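Local coordinates for bifunctional cytochrome P450/NADPH--P450 reductase (Deinococcus aerius, PDB 7F3H), which hydroxylates organic substrates with a haem-containing cytochrome P450 domain that is naturally joined to an NADPH-dependent reductase, at residues P59-V62 against A63-T66; P77-T80 against N81-N84; H288-A291 against Q292-E296; R408-A411 against L412-K416. All coordinates share one frame; numbering follows the deposited sequence.

Interaction 1. Residues P59-V62 against A63-T66; sequences PNLV and AELT
Val62 and Thr66 meet one turn apart at the helix 59-65, where the carbonyl oxygen Val62 O is approached by two groups of the threonine. Thr66 OG1 gives it a hydrogen bond of 3.0 Å, coming in from above the carbonyl plane rather than within it. Thr66 N adds a weaker, bent bond to Val62 O at 2.9 Å. The hydroxyl is in place because it stands beside its own backbone N, chi1 -70°, folded back along the helix. Its oxygen then also lies 3.8 Å from Val62 CG1, the branch anti to the valine's backbone N (chi1 168°), where the two side chains cross. With a valine in place of Thr66 the hydroxyl bond would go, and Val62 O would probably be held by little more than the weak amide bond.

The packed side of the helix is apolar. Leu65 puts its CG 3.5 Å from Leu61 O and faces Val357 and Leu359 of strand 356-359, while Leu61 leans on Ile345. Across the turn Ala63 and Asn60 make the looser, more solvent-facing side, although Asn60 OD1 is bonded to His391. Between the two lies Glu64, its CG 3.5 Å from Asn60 O and its OE1 3.9 Å from Leu61 CD2, so an aliphatic stem rides over the backbone and the charged end leaves the helix. That carboxylate is split between a salt bridge to Arg70 and the backbone N of Gly346. The polar atoms thus tie this helix to loops around it, while Leu65 packs it on the sheet and Leu61 on strand 343-345.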
# COMPACT_ATOMS: atom_id res chain seq x y z
N PRO A 59 -17.66 -8.58 9.90
CA PRO A 59 -17.96 -7.19 9.48
C PRO A 59 -18.58 -6.34 10.58
O PRO A 59 -18.20 -5.17 10.73
CB PRO A 59 -18.90 -7.37 8.28
CG PRO A 59 -18.62 -8.78 7.76
CD PRO A 59 -18.28 -9.58 9.01
N ASN A 60 -19.45 -6.89 11.43
CA ASN A 60 -20.04 -6.00 12.44
C ASN A 60 -19.04 -5.68 13.55
O ASN A 60 -18.98 -4.52 14.03
CB ASN A 60 -21.28 -6.65 13.02
CG ASN A 60 -22.36 -6.86 11.99
OD1 ASN A 60 -22.64 -5.99 11.16
ND2 ASN A 60 -22.97 -8.04 12.03
N LEU A 61 -18.25 -6.68 13.97
CA LEU A 61 -17.16 -6.46 14.92
C LEU A 61 -16.21 -5.41 14.38
O LEU A 61 -15.84 -4.48 15.09
CB LEU A 61 -16.40 -7.76 15.22
CG LEU A 61 -17.15 -8.87 15.99
CD1 LEU A 61 -16.27 -10.10 16.29
CD2 LEU A 61 -17.80 -8.33 17.27
N VAL A 62 -15.88 -5.51 13.09
CA VAL A 62 -14.94 -4.55 12.54
C VAL A 62 -15.55 -3.16 12.53
O VAL A 62 -14.86 -2.18 12.82
CB VAL A 62 -14.50 -4.96 11.12
CG1 VAL A 62 -13.77 -3.81 10.48
CG2 VAL A 62 -13.59 -6.17 11.19
N ALA A 63 -16.86 -3.05 12.25
CA ALA A 63 -17.53 -1.77 12.41
C ALA A 63 -17.28 -1.19 13.80
O ALA A 63 -16.97 -0.01 13.96
CB ALA A 63 -19.03 -1.91 12.16
N GLU A 64 -17.38 -2.04 14.82
CA GLU A 64 -17.11 -1.57 16.18
C GLU A 64 -15.66 -1.10 16.32
O GLU A 64 -15.41 -0.01 16.86
CB GLU A 64 -17.43 -2.66 17.19
CG GLU A 64 -18.90 -3.03 17.19
CD GLU A 64 -19.29 -3.73 18.46
OE1 GLU A 64 -19.41 -4.97 18.44
OE2 GLU A 64 -19.50 -3.02 19.48
N LEU A 65 -14.70 -1.89 15.81
CA LEU A 65 -13.27 -1.59 15.92
C LEU A 65 -12.86 -0.36 15.11
O LEU A 65 -11.76 0.17 15.34
CB LEU A 65 -12.44 -2.77 15.42
CG LEU A 65 -12.56 -4.00 16.28
CD1 LEU A 65 -12.12 -5.18 15.46
CD2 LEU A 65 -11.71 -3.84 17.56
N THR A 66 -13.71 0.06 14.17
CA THR A 66 -13.59 1.22 13.30
C THR A 66 -14.13 2.49 13.92
O THR A 66 -13.86 3.59 13.41
CB THR A 66 -14.31 0.90 11.95
OG1 THR A 66 -13.59 -0.08 11.17
CG2 THR A 66 -14.80 2.12 11.14

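Interaction 2. Residues P77-T80 against N81-N84; sequences PAYT and NIRN. With HEM (protoporphyrin IX containing Fe), chain E; SO4 (sulfate ion), chain G.
Arg83 N is bonded chiefly to Tyr79 O, at 3.0 Å, with a weak and strongly bent second bond of 3.3 Å to Thr80 O. This is the opening turn of helix 80-86, which lies in the part of the cytochrome P450 fold where family members carry the B' helix region, between strand 71-72 and helix 98-107. Ile82 lies close by the same tyrosine carbonyl, its CG2 only 3.1 Å from Tyr79 O, and that methyl also packs on Tyr79 CB at 3.9 Å. The methyl reaches back because Ile82 CG1 is the branch that stands opposite the backbone N (chi1 -174°), which leaves CG2 between N and the carbonyl carbon. Ile82 is the buried member of the turn and beds on Met184 and Thr187 of helix 175-190.

The side chain of Arg83 runs outward, extended from CG to NE. Its NH1 is held by a salt bridge to Glu97, and its NE makes a weak but straight bond of 3.3 Å to O2 of a sulfate, probably from the crystallisation liquor, which sits at the guanidinium edge. Asn81 and Asn84 bond outward as well, to Asn191 and Tyr208.

Tyr79 turns instead to the haem. Lys73, Trp100 and Arg403 are further hydrogen-bond donors to the cofactor, so the tyrosine is one of several groups that hold it. The propionate oxygen lies at the edge of the ring, near its plane, with Tyr79 OH giving HEM O1D a short hydrogen bond of 2.5 Å.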
# COMPACT_ATOMS: atom_id res chain seq x y z
N PRO A 77 3.40 0.87 20.14
CA PRO A 77 4.52 -0.05 19.95
C PRO A 77 4.70 -0.64 18.54
O PRO A 77 5.80 -1.03 18.19
CB PRO A 77 4.15 -1.22 20.87
CG PRO A 77 2.63 -1.27 20.86
CD PRO A 77 2.16 0.01 20.25
N ALA A 78 3.62 -0.79 17.78
CA ALA A 78 3.66 -1.51 16.52
C ALA A 78 4.33 -0.74 15.38
O ALA A 78 4.86 -1.35 14.43
CB ALA A 78 2.24 -1.89 16.10
N TYR A 79 4.28 0.58 15.41
CA TYR A 79 4.90 1.39 14.38
C TYR A 79 6.23 2.01 14.84
O TYR A 79 6.75 2.90 14.17
CB TYR A 79 3.94 2.52 13.99
CG TYR A 79 2.58 2.08 13.48
CD1 TYR A 79 1.54 1.76 14.37
CD2 TYR A 79 2.32 2.03 12.13
CE1 TYR A 79 0.30 1.36 13.91
CE2 TYR A 79 1.10 1.65 11.65
CZ TYR A 79 0.08 1.32 12.54
OH TYR A 79 -1.13 0.94 11.99
N THR A 80 6.77 1.55 15.98
CA THR A 80 7.93 2.21 16.58
C THR A 80 9.19 2.07 15.72
O THR A 80 9.92 3.04 15.52
CB THR A 80 8.19 1.66 17.97
OG1 THR A 80 7.02 1.88 18.79
CG2 THR A 80 9.39 2.37 18.57
N ASN A 81 9.47 0.87 15.21
CA ASN A 81 10.66 0.72 14.38
C ASN A 81 10.52 1.47 13.05
O ASN A 81 11.48 2.13 12.61
CB ASN A 81 10.97 -0.75 14.18
CG ASN A 81 11.29 -1.46 15.48
OD1 ASN A 81 11.72 -0.83 16.45
ND2 ASN A 81 11.09 -2.77 15.51
N ILE A 82 9.36 1.39 12.38
CA ILE A 82 9.19 2.11 11.11
C ILE A 82 9.32 3.61 11.34
O ILE A 82 9.71 4.36 10.43
CB ILE A 82 7.86 1.74 10.39
CG1 ILE A 82 7.78 2.38 9.01
CG2 ILE A 82 6.62 2.20 11.15
CD1 ILE A 82 8.85 1.88 8.05
N ARG A 83 9.02 4.06 12.56
CA ARG A 83 9.21 5.47 12.88
C ARG A 83 10.68 5.89 12.80
O ARG A 83 10.94 7.08 12.59
CB ARG A 83 8.65 5.80 14.27
CG ARG A 83 8.65 7.32 14.57
CD ARG A 83 7.82 7.69 15.77
NE ARG A 83 8.00 9.09 16.13
CZ ARG A 83 7.01 9.91 16.48
NH1 ARG A 83 5.75 9.47 16.53
NH2 ARG A 83 7.27 11.17 16.81
N ASN A 84 11.63 4.95 12.95
CA ASN A 84 13.05 5.29 12.82
C ASN A 84 13.33 6.07 11.56
O ASN A 84 14.22 6.93 11.54
CB ASN A 84 13.93 4.04 12.77
CG ASN A 84 14.00 3.31 14.07
OD1 ASN A 84 13.81 3.89 15.13
ND2 ASN A 84 14.30 2.02 14.00
CHA HEM E . -2.00 5.27 5.27
CHB HEM E . 0.49 7.63 1.82
CHC HEM E . -0.69 4.14 -1.38
CHD HEM E . -2.92 1.66 2.14
C1A HEM E . -1.24 6.21 4.61
C2A HEM E . -0.63 7.37 5.22
C3A HEM E . 0.03 8.06 4.28
C4A HEM E . -0.07 7.30 3.04
CMA HEM E . 0.81 9.38 4.48
CAA HEM E . -0.85 7.78 6.69
CBA HEM E . -2.04 8.75 6.72
CGA HEM E . -2.30 9.29 8.13
O1A HEM E . -2.49 10.53 8.22
O2A HEM E . -2.23 8.58 9.17
C1B HEM E . 0.36 6.93 0.64
C2B HEM E . 0.89 7.32 -0.66
C3B HEM E . 0.51 6.37 -1.54
C4B HEM E . -0.19 5.33 -0.82
CMB HEM E . 1.65 8.63 -0.93
CAB HEM E . 0.84 6.20 -3.04
CBB HEM E . 1.69 6.97 -3.73
C1C HEM E . -1.38 3.15 -0.71
C2C HEM E . -1.97 1.94 -1.30
C3C HEM E . -2.56 1.29 -0.27
C4C HEM E . -2.41 2.05 0.93
CMC HEM E . -1.87 1.51 -2.79
CAC HEM E . -3.34 -0.02 -0.22
CBC HEM E . -3.58 -0.74 -1.30
C1D HEM E . -2.86 2.41 3.29
C2D HEM E . -3.37 2.02 4.60
C3D HEM E . -3.12 3.02 5.44
C4D HEM E . -2.43 4.08 4.72
CMD HEM E . -4.10 0.69 4.97
CAD HEM E . -3.48 3.02 6.91
CBD HEM E . -2.29 2.37 7.56
CGD HEM E . -2.53 2.15 9.02
O1D HEM E . -1.49 1.96 9.70
O2D HEM E . -3.72 2.16 9.49
NA HEM E . -0.85 6.18 3.29
NB HEM E . -0.30 5.73 0.51
NC HEM E . -1.66 3.17 0.65
ND HEM E . -2.30 3.67 3.41
FE HEM E . -1.40 4.72 1.97
S SO4 G . 10.98 12.08 16.52
O1 SO4 G . 12.36 12.60 16.42
O2 SO4 G . 10.86 10.74 15.88
O3 SO4 G . 10.61 11.98 17.94
O4 SO4 G . 10.07 13.07 15.88

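Interaction 3. Residues H288-A291 against Q292-E296; sequences HVLA and QAYAE
Tyr294 N donates to Leu290 O at 2.9 Å with a nearly straight N-H (168°), and four more bonds of the same i to i+4 kind run through this stretch. Gln292 N reaches His288 O at 3.0 Å, Ala293 N bonds to Val289 O, Ala295 N to Ala291 O and Glu296 N to Gln292 O, so the backbone is regular alpha helix throughout. Glu296, one turn past Gln292, sends its carboxylate to the backbone N atoms of Asp316, Val317 and Ile318, at the start of helix 317-329; their N-H groups would be expected to favour the charged form.

Beyond the backbone the main side-chain meeting is Leu290 with Tyr294. The leucine stretches its CG opposite its backbone N (chi1 180°), and this brings the branched end across the ring: Leu290 CG is 3.6 Å from Tyr294 CE2. Leu290 CD1 lies over one face in a CH-pi contact, 4.3 Å from the ring centroid. The phenol end is fixed independently, since Tyr294 OH bonds to Phe426 O and Leu428 N. Were Leu290 an alanine, the ring face would lose its methyl cover, probably leaving a gap beside Leu423, which both side chains touch.

On the exposed flank His288 and Gln292 pass at an angle, Gln292 OE1 3.9 Å from His288 ND1, a loose approach with ring and amide planes inclined at 38°. With Val289 and Ala293 packed on helix 317-329, Leu290 on helix 408-425, and His288 and Ala291 exposed, helix 287-300 takes the place of the J helix of the cytochrome P450 fold.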
# COMPACT_ATOMS: atom_id res chain seq x y z
N HIS A 288 -10.83 -13.20 -19.19
CA HIS A 288 -11.99 -12.51 -19.75
C HIS A 288 -12.03 -11.06 -19.27
O HIS A 288 -12.31 -10.14 -20.05
CB HIS A 288 -13.27 -13.25 -19.39
CG HIS A 288 -14.50 -12.68 -20.03
ND1 HIS A 288 -15.54 -12.16 -19.29
CD2 HIS A 288 -14.84 -12.52 -21.33
CE1 HIS A 288 -16.48 -11.71 -20.11
NE2 HIS A 288 -16.08 -11.93 -21.35
N VAL A 289 -11.68 -10.85 -18.00
CA VAL A 289 -11.56 -9.50 -17.46
C VAL A 289 -10.51 -8.73 -18.25
O VAL A 289 -10.73 -7.57 -18.64
CB VAL A 289 -11.18 -9.55 -15.97
CG1 VAL A 289 -11.28 -8.18 -15.35
CG2 VAL A 289 -12.03 -10.57 -15.24
N LEU A 290 -9.37 -9.37 -18.50
CA LEU A 290 -8.32 -8.75 -19.30
C LEU A 290 -8.85 -8.38 -20.67
O LEU A 290 -8.49 -7.33 -21.21
CB LEU A 290 -7.11 -9.70 -19.42
CG LEU A 290 -5.91 -9.21 -20.24
CD1 LEU A 290 -5.40 -7.83 -19.73
CD2 LEU A 290 -4.75 -10.27 -20.26
N ALA A 291 -9.71 -9.22 -21.26
CA ALA A 291 -10.28 -8.90 -22.57
C ALA A 291 -11.09 -7.61 -22.51
O ALA A 291 -10.95 -6.74 -23.38
CB ALA A 291 -11.14 -10.06 -23.09
N GLN A 292 -11.94 -7.50 -21.49
CA GLN A 292 -12.75 -6.29 -21.31
C GLN A 292 -11.87 -5.06 -21.14
O GLN A 292 -12.18 -3.98 -21.66
CB GLN A 292 -13.64 -6.42 -20.08
CG GLN A 292 -14.77 -7.44 -20.16
CD GLN A 292 -15.47 -7.57 -18.81
OE1 GLN A 292 -15.24 -8.51 -18.05
NE2 GLN A 292 -16.32 -6.60 -18.50
N ALA A 293 -10.76 -5.20 -20.40
CA ALA A 293 -9.86 -4.05 -20.22
C ALA A 293 -9.16 -3.66 -21.53
O ALA A 293 -8.97 -2.46 -21.80
CB ALA A 293 -8.85 -4.36 -19.12
N TYR A 294 -8.72 -4.64 -22.31
CA TYR A 294 -8.18 -4.32 -23.63
C TYR A 294 -9.21 -3.57 -24.49
O TYR A 294 -8.86 -2.63 -25.23
CB TYR A 294 -7.73 -5.60 -24.33
CG TYR A 294 -6.33 -6.12 -24.02
CD1 TYR A 294 -5.21 -5.31 -24.12
CD2 TYR A 294 -6.13 -7.48 -23.74
CE1 TYR A 294 -3.93 -5.83 -23.89
CE2 TYR A 294 -4.90 -7.99 -23.52
CZ TYR A 294 -3.80 -7.19 -23.60
OH TYR A 294 -2.56 -7.76 -23.37
N ALA A 295 -10.47 -4.00 -24.43
CA ALA A 295 -11.53 -3.32 -25.17
C ALA A 295 -11.67 -1.85 -24.74
O ALA A 295 -11.83 -0.95 -25.57
CB ALA A 295 -12.85 -4.07 -24.99
N GLU A 296 -11.68 -1.61 -23.42
CA GLU A 296 -11.76 -0.24 -22.91
C GLU A 296 -10.58 0.61 -23.42
O GLU A 296 -10.77 1.73 -23.92
CB GLU A 296 -11.82 -0.28 -21.39
CG GLU A 296 -11.61 1.02 -20.68
CD GLU A 296 -12.20 1.00 -19.27
OE1 GLU A 296 -13.41 1.33 -19.10
OE2 GLU A 296 -11.46 0.64 -18.32

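Interaction 4. Residues R408-A411 against L412-K416; sequences RQFA and LTEAK. With HEM (protoporphyrin IX containing Fe), chain E.
Gln409 O takes two hydrogen bonds from one residue, Thr413 N at 2.9 Å and a short one from Thr413 OG1 at 2.5 Å, the two donors arriving from opposite faces of the carbonyl plane. With chi1 at -52° the hydroxyl folds back over the preceding turn. The side chain of Gln409 is folded, with chi2 at 79°: OE1 accepts a hydrogen bond from Arg408 NH1 at 2.7 Å, in the guanidinium plane and on a lone pair of the amide oxygen, while NE2 bonds to Phe111 O. Arg408 itself is extended from CG to NE, which carries its flat end across Leu412, whose CD1 lies over one face, displaced toward the rim and 3.6 Å from Arg408 CZ.

Phe410 points its ring opposite its backbone N (chi1 -165°), and Phe410 CD1 touches the vinyl carbon HEM CBB at 3.4 Å. The same ring meets Glu414 at CE1, 3.7 Å from Glu414 OE2. Ala411 CB faces the haem methyl HEM CMC at 3.7 Å, so the first turn of helix 408-425, the L helix in P450 terms, lines the cofactor pocket. Around it, Phe410 touches Met123 of helix 113-137 and Ile156 of helix 144-161, and Ala411 touches Thr272 of helix 254-285.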
# COMPACT_ATOMS: atom_id res chain seq x y z
N ARG A 408 -4.47 7.62 -1.30
CA ARG A 408 -5.37 6.75 -2.07
C ARG A 408 -5.57 7.24 -3.51
O ARG A 408 -5.42 6.46 -4.46
CB ARG A 408 -6.73 6.67 -1.36
CG ARG A 408 -7.78 5.92 -2.13
CD ARG A 408 -9.18 5.91 -1.44
NE ARG A 408 -10.17 5.36 -2.38
CZ ARG A 408 -10.71 6.05 -3.38
NH1 ARG A 408 -10.38 7.32 -3.54
NH2 ARG A 408 -11.59 5.50 -4.23
N GLN A 409 -5.93 8.53 -3.69
CA GLN A 409 -6.24 9.01 -5.03
C GLN A 409 -5.00 9.04 -5.91
O GLN A 409 -5.08 8.71 -7.11
CB GLN A 409 -6.91 10.39 -4.98
CG GLN A 409 -8.34 10.37 -4.44
CD GLN A 409 -8.38 10.27 -2.92
OE1 GLN A 409 -9.03 9.40 -2.36
NE2 GLN A 409 -7.65 11.17 -2.25
N PHE A 410 -3.84 9.40 -5.34
CA PHE A 410 -2.58 9.30 -6.06
C PHE A 410 -2.32 7.86 -6.51
O PHE A 410 -2.02 7.61 -7.68
CB PHE A 410 -1.44 9.81 -5.19
CG PHE A 410 -0.16 10.08 -5.94
CD1 PHE A 410 0.73 9.05 -6.22
CD2 PHE A 410 0.16 11.38 -6.36
CE1 PHE A 410 1.90 9.31 -6.89
CE2 PHE A 410 1.32 11.65 -7.02
CZ PHE A 410 2.21 10.61 -7.30
N ALA A 411 -2.43 6.92 -5.57
CA ALA A 411 -2.17 5.53 -5.89
C ALA A 411 -3.05 5.05 -7.03
O ALA A 411 -2.54 4.60 -8.07
CB ALA A 411 -2.40 4.66 -4.65
N LEU A 412 -4.37 5.24 -6.88
CA LEU A 412 -5.33 4.73 -7.85
C LEU A 412 -5.14 5.40 -9.20
O LEU A 412 -5.22 4.74 -10.25
CB LEU A 412 -6.76 4.89 -7.35
CG LEU A 412 -7.13 3.94 -6.18
CD1 LEU A 412 -8.53 4.26 -5.65
CD2 LEU A 412 -7.02 2.47 -6.59
N THR A 413 -4.85 6.70 -9.21
CA THR A 413 -4.57 7.35 -10.49
C THR A 413 -3.34 6.72 -11.14
O THR A 413 -3.32 6.45 -12.36
CB THR A 413 -4.37 8.85 -10.27
OG1 THR A 413 -5.49 9.36 -9.53
CG2 THR A 413 -4.26 9.61 -11.58
N GLU A 414 -2.30 6.51 -10.34
CA GLU A 414 -1.03 6.08 -10.89
C GLU A 414 -1.26 4.72 -11.57
O GLU A 414 -0.83 4.48 -12.71
CB GLU A 414 -0.03 5.75 -9.81
CG GLU A 414 1.37 6.16 -10.23
CD GLU A 414 2.54 5.51 -9.50
OE1 GLU A 414 2.45 4.33 -9.10
OE2 GLU A 414 3.07 6.29 -8.58
N ALA A 415 -1.95 3.83 -10.85
CA ALA A 415 -2.22 2.45 -11.29
C ALA A 415 -3.16 2.39 -12.49
O ALA A 415 -2.91 1.63 -13.45
CB ALA A 415 -2.83 1.67 -10.12
N LYS A 416 -4.26 3.15 -12.46
CA LYS A 416 -5.10 3.26 -13.64
C LYS A 416 -4.26 3.60 -14.87
O LYS A 416 -4.36 2.93 -15.90
CB LYS A 416 -6.19 4.31 -13.41
CG LYS A 416 -7.24 3.94 -12.41
CD LYS A 416 -8.19 5.09 -12.21
CE LYS A 416 -8.83 5.02 -10.84
NZ LYS A 416 -10.06 5.83 -10.65
CHA HEM E . -2.00 5.27 5.27
CHB HEM E . 0.49 7.63 1.82
CHC HEM E . -0.69 4.14 -1.38
CHD HEM E . -2.92 1.66 2.14
C1A HEM E . -1.24 6.21 4.61
C2A HEM E . -0.63 7.37 5.22
C3A HEM E . 0.03 8.06 4.28
C4A HEM E . -0.07 7.30 3.04
CMA HEM E . 0.81 9.38 4.48
CAA HEM E . -0.85 7.78 6.69
CBA HEM E . -2.04 8.75 6.72
CGA HEM E . -2.30 9.29 8.13
O1A HEM E . -2.49 10.53 8.22
O2A HEM E . -2.23 8.58 9.17
C1B HEM E . 0.36 6.93 0.64
C2B HEM E . 0.89 7.32 -0.66
C3B HEM E . 0.51 6.37 -1.54
C4B HEM E . -0.19 5.33 -0.82
CMB HEM E . 1.65 8.63 -0.93
CAB HEM E . 0.84 6.20 -3.04
CBB HEM E . 1.69 6.97 -3.73
C1C HEM E . -1.38 3.15 -0.71
C2C HEM E . -1.97 1.94 -1.30
C3C HEM E . -2.56 1.29 -0.27
C4C HEM E . -2.41 2.05 0.93
CMC HEM E . -1.87 1.51 -2.79
CAC HEM E . -3.34 -0.02 -0.22
CBC HEM E . -3.58 -0.74 -1.30
C1D HEM E . -2.86 2.41 3.29
C2D HEM E . -3.37 2.02 4.60
C3D HEM E . -3.12 3.02 5.44
C4D HEM E . -2.43 4.08 4.72
CMD HEM E . -4.10 0.69 4.97
CAD HEM E . -3.48 3.02 6.91
CBD HEM E . -2.29 2.37 7.56
CGD HEM E . -2.53 2.15 9.02
O1D HEM E . -1.49 1.96 9.70
O2D HEM E . -3.72 2.16 9.49
NA HEM E . -0.85 6.18 3.29
NB HEM E . -0.30 5.73 0.51
NC HEM E . -1.66 3.17 0.65
ND HEM E . -2.30 3.67 3.41
FE HEM E . -1.40 4.72 1.97

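In the fold
From the N terminus, interaction 1 comes first, in the short helix 59-65 beside strand 356-359; interaction 2 follows after strand 71-72, where the loop turns into helix 80-86. Interactions 3 and 4 lie far on in the chain, within helices 287-300 and 408-425. All four are local turns in series: none nests in or crosses another, and none closes a loop of any length. Interactions 2 and 4 both touch the haem, the former at a propionate and the latter at a vinyl and a methyl group. Interaction 3 lies farthest from the chain's centre, about 25 Å centre to centre; its helix packs on helix 408-425 at Leu423, though interactions 3 and 4 themselves stay about 8 Å apart at their nearest atoms.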